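Local coordinates for protein HcgB (Methanococcus maripaludis, PDB 5D5P) that probably acts as the guanylyltransferase that joins a guanylyl group to the pyridinol precursor during biosynthesis of the [Fe]-hydrogenase FeGP cofactor, at residues S54-R59 and T141-L146. Sequence-based numbering, arbitrary orientation.
Sequences SDIISR and TVELEL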
# COMPACT_ATOMS: atom_id res chain seq x y z
N SER A 54 5.16 19.75 1.18
CA SER A 54 6.21 20.53 1.81
C SER A 54 5.67 21.30 3.01
O SER A 54 6.31 21.37 4.07
CB SER A 54 6.86 21.47 0.79
OG SER A 54 7.86 22.26 1.40
N ASP A 55 4.48 21.88 2.87
CA ASP A 55 3.92 22.65 3.97
C ASP A 55 3.67 21.79 5.20
O ASP A 55 3.87 22.24 6.31
CB ASP A 55 2.61 23.33 3.54
CG ASP A 55 2.85 24.53 2.64
OD1 ASP A 55 4.01 24.97 2.52
OD2 ASP A 55 1.88 25.03 2.03
N ILE A 56 3.30 20.53 5.00
CA ILE A 56 3.04 19.65 6.13
C ILE A 56 4.34 19.17 6.75
O ILE A 56 4.52 19.22 7.96
CB ILE A 56 2.19 18.42 5.72
CG1 ILE A 56 0.75 18.86 5.46
CG2 ILE A 56 2.24 17.35 6.82
CD1 ILE A 56 -0.05 17.82 4.70
N ILE A 57 5.24 18.70 5.91
CA ILE A 57 6.50 18.11 6.38
C ILE A 57 7.37 19.17 7.06
O ILE A 57 8.16 18.85 7.96
CB ILE A 57 7.25 17.44 5.24
CG1 ILE A 57 6.42 16.28 4.72
CG2 ILE A 57 8.61 16.95 5.69
CD1 ILE A 57 6.11 15.22 5.77
N SER A 58 7.23 20.42 6.61
CA SER A 58 8.03 21.51 7.18
C SER A 58 7.70 21.76 8.63
O SER A 58 8.51 22.31 9.36
CB SER A 58 7.81 22.82 6.41
OG SER A 58 8.42 22.74 5.14
N ARG A 59 6.51 21.33 9.05
CA ARG A 59 6.08 21.56 10.43
C ARG A 59 6.63 20.51 11.39
O ARG A 59 6.57 20.69 12.60
CB ARG A 59 4.56 21.60 10.54
CG ARG A 59 3.94 22.83 9.89
CD ARG A 59 2.43 22.81 10.02
NE ARG A 59 2.02 22.87 11.42
CZ ARG A 59 0.77 22.66 11.84
NH1 ARG A 59 -0.17 22.37 10.95
NH2 ARG A 59 0.48 22.73 13.13
N THR A 141 -6.97 15.66 -1.65
CA THR A 141 -6.64 14.23 -1.64
C THR A 141 -5.20 13.97 -1.14
O THR A 141 -4.98 13.13 -0.26
CB THR A 141 -6.83 13.61 -3.03
OG1 THR A 141 -8.21 13.74 -3.41
CG2 THR A 141 -6.42 12.13 -3.02
N VAL A 142 -4.23 14.71 -1.67
CA VAL A 142 -2.84 14.52 -1.24
C VAL A 142 -2.68 14.89 0.24
O VAL A 142 -2.03 14.17 1.00
CB VAL A 142 -1.88 15.34 -2.13
CG1 VAL A 142 -0.45 15.26 -1.63
CG2 VAL A 142 -1.96 14.83 -3.57
N GLU A 143 -3.31 15.98 0.66
CA GLU A 143 -3.29 16.40 2.06
C GLU A 143 -3.78 15.28 2.99
O GLU A 143 -3.10 14.92 3.94
CB GLU A 143 -4.15 17.65 2.26
CG GLU A 143 -4.19 18.12 3.70
CD GLU A 143 -5.06 19.37 3.87
OE1 GLU A 143 -5.94 19.62 3.02
OE2 GLU A 143 -4.82 20.11 4.84
N LEU A 144 -4.95 14.72 2.70
CA LEU A 144 -5.51 13.65 3.53
C LEU A 144 -4.58 12.42 3.53
O LEU A 144 -4.42 11.77 4.57
CB LEU A 144 -6.89 13.25 3.04
CG LEU A 144 -7.55 12.10 3.81
CD1 LEU A 144 -7.71 12.54 5.27
CD2 LEU A 144 -8.89 11.73 3.20
N GLU A 145 -4.00 12.09 2.37
CA GLU A 145 -3.12 10.92 2.28
C GLU A 145 -1.97 11.12 3.26
O GLU A 145 -1.61 10.20 4.00
CB GLU A 145 -2.55 10.72 0.86
CG GLU A 145 -3.56 10.15 -0.14
CD GLU A 145 -3.06 10.24 -1.58
OE1 GLU A 145 -1.92 10.74 -1.79
OE2 GLU A 145 -3.80 9.81 -2.50
N LEU A 146 -1.41 12.33 3.25
CA LEU A 146 -0.18 12.54 4.02
C LEU A 146 -0.47 12.61 5.51
O LEU A 146 0.25 12.01 6.33
CB LEU A 146 0.54 13.80 3.55
CG LEU A 146 1.85 14.13 4.28
CD1 LEU A 146 2.78 12.94 4.25
CD2 LEU A 146 2.52 15.33 3.58
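Leu146 turns CG anti to its backbone N (chi1 180°) and Ile56 sets CG1 beside its own N, antiperiplanar to the carbonyl carbon, which aims both side chains into the interface between helices 47-57 and 138-151; the extended chi2 of Ile56 (164°) carries CD1 on to Leu146, and the two meet tip to tip. One methyl does most of the touching: CD2 of Leu146 lies 3.7 Å from CD1 of Ile56. Ile56 receives it between its two branches, CG2 and the stem atom CB each standing 3.8 Å from the same Leu146 CD2. A beta-branched isoleucine suits this place because its two arms spread round a single methyl, while leucine, branching one carbon later, carries that methyl far enough to bridge CA atoms 8.1 Å apart at Ile56 and Leu146. Ile57 adds a lighter touch, its side chain crossing that of Leu146 at about a right angle, with Ile57 CG1 lying 4.2 Å from Leu146 CD2. At the partly exposed border Glu143 offers its aliphatic portion, CG standing 4.3 Å from Ile56 CD1, which lets an acidic residue flank an apolar seam.

On the side of helix 47-57 turned from this contact, near its end, Ser54 O accepts from both Ser58 N and Ser58 OG, on opposite faces of its carbonyl plane; the hydroxyl bond is 2.7 Å long. The apolar seam between the helices continues through Val53, which touches both Val142 and Leu146, and inward to the sheet, where Ile57 rests on Ile99 and Ile65 and Leu146 on Ile115. Two helices are thereby packed side by side against the central mixed sheet of this Maf-clan domain. With no hydrogen bond or salt bridge between the two segments, their mutual attraction rests on dispersion and the burial of branched aliphatic groups.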